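Local coordinates for protein aspartate-semialdehyde dehydrogenase 2 (Vibrio cholerae, PDB 2R00) that catalyses the NADPH-dependent reductive dephosphorylation of L-aspartyl-4-phosphate to L-aspartate-semialdehyde, a shared step in lysine and methionine biosynthesis, at residues A[130-135]-A[244-249]; A[153-158]-A[232-237]. All blocks are in the same frame, centred on the assembly; numbering follows the deposited sequence.

Contact 1: residues A[130-135]-A[244-249]; sequences NCSTIQ and HAEAVH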
loop_
_atom_site.group_PDB
_atom_site.type_symbol
_atom_site.label_atom_id
_atom_site.label_comp_id
_atom_site.label_asym_id
_atom_site.label_seq_id
_atom_site.Cartn_x
_atom_site.Cartn_y
_atom_site.Cartn_z
ATOM N N ASN A 130 1.749 -2.577 19.483
ATOM C CA ASN A 130 2.121 -3.253 18.261
ATOM C C ASN A 130 3.134 -2.399 17.499
ATOM O O ASN A 130 2.982 -1.176 17.447
ATOM C CB ASN A 130 0.845 -3.455 17.436
ATOM C CG ASN A 130 1.010 -4.483 16.348
ATOM O OD1 ASN A 130 1.717 -4.256 15.375
ATOM N ND2 ASN A 130 0.352 -5.628 16.508
ATOM N N CYS A 131 4.160 -3.023 16.912
ATOM C CA CYS A 131 5.184 -2.271 16.144
ATOM C C CYS A 131 4.568 -1.411 15.042
ATOM O O CYS A 131 5.027 -0.300 14.808
ATOM C CB CYS A 131 6.292 -3.175 15.573
ATOM S SG CYS A 131 7.823 -2.273 14.983
ATOM N N SER A 132 3.516 -1.919 14.394
ATOM C CA SER A 132 2.742 -1.136 13.430
ATOM C C SER A 132 2.242 0.188 14.013
ATOM O O SER A 132 2.343 1.235 13.370
ATOM C CB SER A 132 1.533 -1.930 12.948
ATOM O OG SER A 132 1.865 -2.758 11.854
ATOM N N THR A 133 1.685 0.125 15.221
ATOM C CA THR A 133 1.143 1.301 15.906
ATOM C C THR A 133 2.267 2.216 16.396
ATOM O O THR A 133 2.165 3.434 16.288
ATOM C CB THR A 133 0.269 0.897 17.112
ATOM O OG1 THR A 133 -0.686 -0.085 16.701
ATOM C CG2 THR A 133 -0.455 2.115 17.682
ATOM N N ILE A 134 3.326 1.624 16.944
ATOM C CA ILE A 134 4.524 2.382 17.327
ATOM C C ILE A 134 5.056 3.205 16.139
ATOM O O ILE A 134 5.169 4.430 16.228
ATOM C CB ILE A 134 5.635 1.459 17.877
ATOM C CG1 ILE A 134 5.161 0.743 19.150
ATOM C CG2 ILE A 134 6.932 2.269 18.150
ATOM C CD1 ILE A 134 6.092 -0.385 19.616
ATOM N N GLN A 135 5.344 2.528 15.032
ATOM C CA GLN A 135 5.857 3.153 13.802
ATOM C C GLN A 135 5.021 4.365 13.398
ATOM O O GLN A 135 5.552 5.459 13.186
ATOM C CB GLN A 135 5.767 2.160 12.643
ATOM C CG GLN A 135 6.974 1.293 12.345
ATOM C CD GLN A 135 6.662 0.246 11.273
ATOM O OE1 GLN A 135 6.666 -0.954 11.563
ATOM N NE2 GLN A 135 6.362 0.693 10.037
ATOM N N HIS A 244 8.712 -4.408 7.617
ATOM C CA HIS A 244 7.338 -3.963 7.740
ATOM C C HIS A 244 7.182 -2.569 7.158
ATOM O O HIS A 244 8.065 -1.723 7.308
ATOM C CB HIS A 244 6.920 -3.976 9.219
ATOM C CG HIS A 244 5.515 -3.520 9.455
ATOM N ND1 HIS A 244 5.213 -2.256 9.916
ATOM C CD2 HIS A 244 4.330 -4.152 9.280
ATOM C CE1 HIS A 244 3.902 -2.128 10.018
ATOM N NE2 HIS A 244 3.343 -3.263 9.636
ATOM N N ALA A 245 6.055 -2.330 6.500
ATOM C CA ALA A 245 5.792 -1.021 5.906
ATOM C C ALA A 245 4.349 -0.599 6.134
ATOM O O ALA A 245 3.477 -1.450 6.330
ATOM C CB ALA A 245 6.115 -1.037 4.420
ATOM N N GLU A 246 4.119 0.715 6.117
ATOM C CA GLU A 246 2.789 1.310 6.221
ATOM C C GLU A 246 2.682 2.482 5.276
ATOM O O GLU A 246 3.600 3.273 5.182
ATOM C CB GLU A 246 2.538 1.852 7.617
ATOM C CG GLU A 246 2.784 0.871 8.707
ATOM C CD GLU A 246 2.602 1.475 10.050
ATOM O OE1 GLU A 246 2.909 2.672 10.230
ATOM O OE2 GLU A 246 2.149 0.748 10.932
ATOM N N ALA A 247 1.548 2.585 4.593
ATOM C CA ALA A 247 1.197 3.757 3.803
ATOM C C ALA A 247 0.167 4.520 4.619
ATOM O O ALA A 247 -0.834 3.934 5.064
ATOM C CB ALA A 247 0.602 3.333 2.458
ATOM N N VAL A 248 0.417 5.808 4.852
ATOM C CA VAL A 248 -0.427 6.596 5.759
ATOM C C VAL A 248 -1.002 7.817 5.061
ATOM O O VAL A 248 -0.265 8.621 4.473
ATOM C CB VAL A 248 0.347 7.089 7.033
ATOM C CG1 VAL A 248 -0.623 7.709 8.051
ATOM C CG2 VAL A 248 1.133 5.956 7.675
ATOM N N HIS A 249 -2.326 7.942 5.118
ATOM C CA HIS A 249 -2.981 9.185 4.748
ATOM C C HIS A 249 -3.634 9.797 5.983
ATOM O O HIS A 249 -4.359 9.104 6.708
ATOM C CB HIS A 249 -4.039 8.974 3.660
ATOM C CG HIS A 249 -4.826 10.212 3.358
ATOM N ND1 HIS A 249 -4.382 11.186 2.491
ATOM C CD2 HIS A 249 -6.012 10.653 3.841
ATOM C CE1 HIS A 249 -5.272 12.163 2.437
ATOM N NE2 HIS A 249 -6.268 11.864 3.250
#
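Q135, on the first turns of helix 131-147, reaches across to H244 and E246 on the neighbouring strand. Its CB faces the acid, 3.8 Å from E246 OE1. From CG the chain runs extended (chi2 173°), which carries CD to the edge of the H244 imidazole, in the plane of the ring. There the amide stands nearly upright, 80° from the ring plane. OE1 accepts a hydrogen bond from H244 ND1 at 2.6 Å, short but bent, with an N-H...O angle of 137°, while NE2 lies 3.8 Å from E246 CG.

One turn earlier, S132 OG lies 2.7 Å from H244 NE2, so both ring nitrogens have a helix side chain beside them. E246 OE2 meets the backbone instead, only 2.5 Å from S132 O, a spacing consistent with a proton held on the acid. N130 sits at the N-cap, and its OD1 accepts from S132 N, tying down the start of the helix.

C131, the acyl-thioester nucleophile, is on this same turn, with its SG 3.8 Å from Q135 OE1 and 5.7 Å from H244 ND1. Q135 OE1 thus lies between the thiol and the imidazole, bonded to the latter, and this bond to ND1 probably helps to set the rotation of the ring of H244, the predicted proton acceptor.

Contact 2: residues A[153-158]-A[232-237]; sequences NVTTYQ and NPTCVR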
loop_
_atom_site.group_PDB
_atom_site.type_symbol
_atom_site.label_atom_id
_atom_site.label_comp_id
_atom_site.label_asym_id
_atom_site.label_seq_id
_atom_site.Cartn_x
_atom_site.Cartn_y
_atom_site.Cartn_z
ATOM N N ASN A 153 -6.235 7.139 7.503
ATOM C CA ASN A 153 -6.376 5.921 6.725
ATOM C C ASN A 153 -4.985 5.321 6.507
ATOM O O ASN A 153 -4.074 5.986 5.997
ATOM C CB ASN A 153 -7.085 6.200 5.392
ATOM C CG ASN A 153 -8.595 6.428 5.566
ATOM O OD1 ASN A 153 -9.016 7.247 6.381
ATOM N ND2 ASN A 153 -9.405 5.698 4.802
ATOM N N VAL A 154 -4.822 4.068 6.916
ATOM C CA VAL A 154 -3.504 3.447 6.925
ATOM C C VAL A 154 -3.564 2.010 6.405
ATOM O O VAL A 154 -4.464 1.242 6.779
ATOM C CB VAL A 154 -2.843 3.517 8.332
ATOM C CG1 VAL A 154 -3.720 2.832 9.428
ATOM C CG2 VAL A 154 -1.414 2.945 8.312
ATOM N N THR A 155 -2.597 1.662 5.555
ATOM C CA THR A 155 -2.402 0.295 5.084
ATOM C C THR A 155 -1.059 -0.230 5.602
ATOM O O THR A 155 -0.028 0.429 5.421
ATOM C CB THR A 155 -2.443 0.216 3.531
ATOM O OG1 THR A 155 -3.694 0.722 3.059
ATOM C CG2 THR A 155 -2.289 -1.232 3.060
ATOM N N THR A 156 -1.079 -1.388 6.270
ATOM C CA THR A 156 0.144 -2.021 6.759
ATOM C C THR A 156 0.439 -3.256 5.929
ATOM O O THR A 156 -0.474 -3.914 5.437
ATOM C CB THR A 156 0.072 -2.440 8.266
ATOM O OG1 THR A 156 -0.855 -3.525 8.437
ATOM C CG2 THR A 156 -0.331 -1.267 9.153
ATOM N N TYR A 157 1.722 -3.581 5.812
ATOM C CA TYR A 157 2.165 -4.668 4.961
ATOM C C TYR A 157 3.119 -5.560 5.741
ATOM O O TYR A 157 4.106 -5.084 6.306
ATOM C CB TYR A 157 2.898 -4.120 3.732
ATOM C CG TYR A 157 2.134 -3.113 2.910
ATOM C CD1 TYR A 157 2.318 -1.747 3.103
ATOM C CD2 TYR A 157 1.256 -3.523 1.915
ATOM C CE1 TYR A 157 1.637 -0.803 2.334
ATOM C CE2 TYR A 157 0.569 -2.595 1.132
ATOM C CZ TYR A 157 0.762 -1.235 1.351
ATOM O OH TYR A 157 0.076 -0.309 0.595
ATOM N N GLN A 158 2.809 -6.850 5.765
ATOM C CA GLN A 158 3.665 -7.851 6.376
ATOM C C GLN A 158 3.520 -9.166 5.621
ATOM O O GLN A 158 2.531 -9.379 4.924
ATOM C CB GLN A 158 3.310 -8.041 7.858
ATOM C CG GLN A 158 1.878 -8.464 8.106
ATOM C CD GLN A 158 1.470 -8.341 9.568
ATOM O OE1 GLN A 158 2.249 -8.659 10.472
ATOM N NE2 GLN A 158 0.246 -7.870 9.805
ATOM N N ASN A 232 -8.846 4.253 10.061
ATOM C CA ASN A 232 -9.362 3.274 9.108
ATOM C C ASN A 232 -8.216 2.434 8.540
ATOM O O ASN A 232 -7.618 2.806 7.526
ATOM C CB ASN A 232 -10.125 4.021 8.011
ATOM C CG ASN A 232 -11.233 4.899 8.582
ATOM O OD1 ASN A 232 -12.161 4.393 9.196
ATOM N ND2 ASN A 232 -11.113 6.214 8.418
ATOM N N PRO A 233 -7.859 1.332 9.229
ATOM C CA PRO A 233 -6.740 0.508 8.793
ATOM C C PRO A 233 -7.115 -0.596 7.808
ATOM O O PRO A 233 -8.236 -1.137 7.852
ATOM C CB PRO A 233 -6.237 -0.134 10.103
ATOM C CG PRO A 233 -7.122 0.415 11.205
ATOM C CD PRO A 233 -8.392 0.824 10.499
ATOM N N THR A 234 -6.161 -0.916 6.937
ATOM C CA THR A 234 -6.217 -2.089 6.081
ATOM C C THR A 234 -4.930 -2.866 6.320
ATOM O O THR A 234 -3.837 -2.386 6.027
ATOM C CB THR A 234 -6.360 -1.711 4.595
ATOM O OG1 THR A 234 -7.510 -0.877 4.430
ATOM C CG2 THR A 234 -6.543 -2.971 3.733
ATOM N N CYS A 235 -5.062 -4.053 6.902
ATOM C CA CYS A 235 -3.904 -4.849 7.257
ATOM C C CYS A 235 -3.756 -5.942 6.216
ATOM O O CYS A 235 -4.556 -6.878 6.158
ATOM C CB CYS A 235 -4.043 -5.393 8.686
ATOM S SG CYS A 235 -4.133 -4.030 9.905
ATOM N N VAL A 236 -2.734 -5.783 5.379
ATOM C CA VAL A 236 -2.555 -6.575 4.170
ATOM C C VAL A 236 -1.399 -7.553 4.323
ATOM O O VAL A 236 -0.334 -7.210 4.853
ATOM C CB VAL A 236 -2.316 -5.639 2.947
ATOM C CG1 VAL A 236 -1.843 -6.410 1.743
ATOM C CG2 VAL A 236 -3.589 -4.899 2.604
ATOM N N ARG A 237 -1.614 -8.785 3.875
ATOM C CA ARG A 237 -0.530 -9.748 3.864
ATOM C C ARG A 237 0.062 -9.799 2.465
ATOM O O ARG A 237 -0.671 -9.848 1.462
ATOM C CB ARG A 237 -1.013 -11.120 4.312
ATOM C CG ARG A 237 -0.252 -11.637 5.514
ATOM C CD ARG A 237 -0.896 -11.240 6.833
ATOM N NE ARG A 237 0.082 -11.109 7.922
ATOM C CZ ARG A 237 0.629 -12.121 8.606
ATOM N NH1 ARG A 237 0.322 -13.383 8.320
ATOM N NH2 ARG A 237 1.507 -11.873 9.576
HETATM O O HOH W 1 -5.829 -0.110 1.642
HETATM O O HOH W 2 -0.516 -6.154 7.671
#
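V154 O takes the N-H of T234 at 2.7 Å, the shortest rung of a ladder that also runs through V154 N to N232 O, T156 N to T234 O, V236 N to T156 O and Q158 N to V236 O. At one end N232 ND2 donates to N153 OD1 (3.1 Å, 165° at the hydrogen), standing above the carbonyl plane; their other amide atoms bind I301 and D300 of the second subunit. At the opposite end a water is gripped by T156 OG1, Q158 NE2 and V236 O, and Q158 NE2 also bonds E212.

These are parallel neighbours in the mixed sheet of the dimerisation domain, joined as a beta-alpha-beta unit through helix 211-223, which packs over T156, P233 and C235. Strand 230-238 is outermost within the chain. The face bearing N153, T155, Y157 and V236 turns to the second subunit, where Y157 OH bonds its own counterpart.

Q158 and R237 are both predicted substrate ligands. With chi1 at 59°, Q158 CG comes to the guanidinium edge, 3.2 Å from R237 NE, and R237 NH2 makes a weak bond to Q158 OE1 (3.4 Å). Farther along, V154 CG1 packs on P233 CB at 3.9 Å, and T155 CG2 touches V236 CG2.

How the contacts relate
The centres of the two contacts are about 8 Å apart, and both reach the same mixed sheet, with strand order 230-238, 149-159, 244-252. Along the chain the helix segment 130-135 comes first, then both strands of contact 2, then 244-249. Strand 149-159 links them: it follows helix 131-147 directly and pairs antiparallel with strand 244-252, through probable backbone bonds from A247 N to T155 O and from H249 N to N153 O, both 2.8 Å. The side chain of H244 comes within about 4 Å of that of Q158, with C131 and R237 farther off, gathering the catalytic cysteine, the predicted proton acceptor and predicted substrate-binding residues at one end of a sheet that also meets the second subunit.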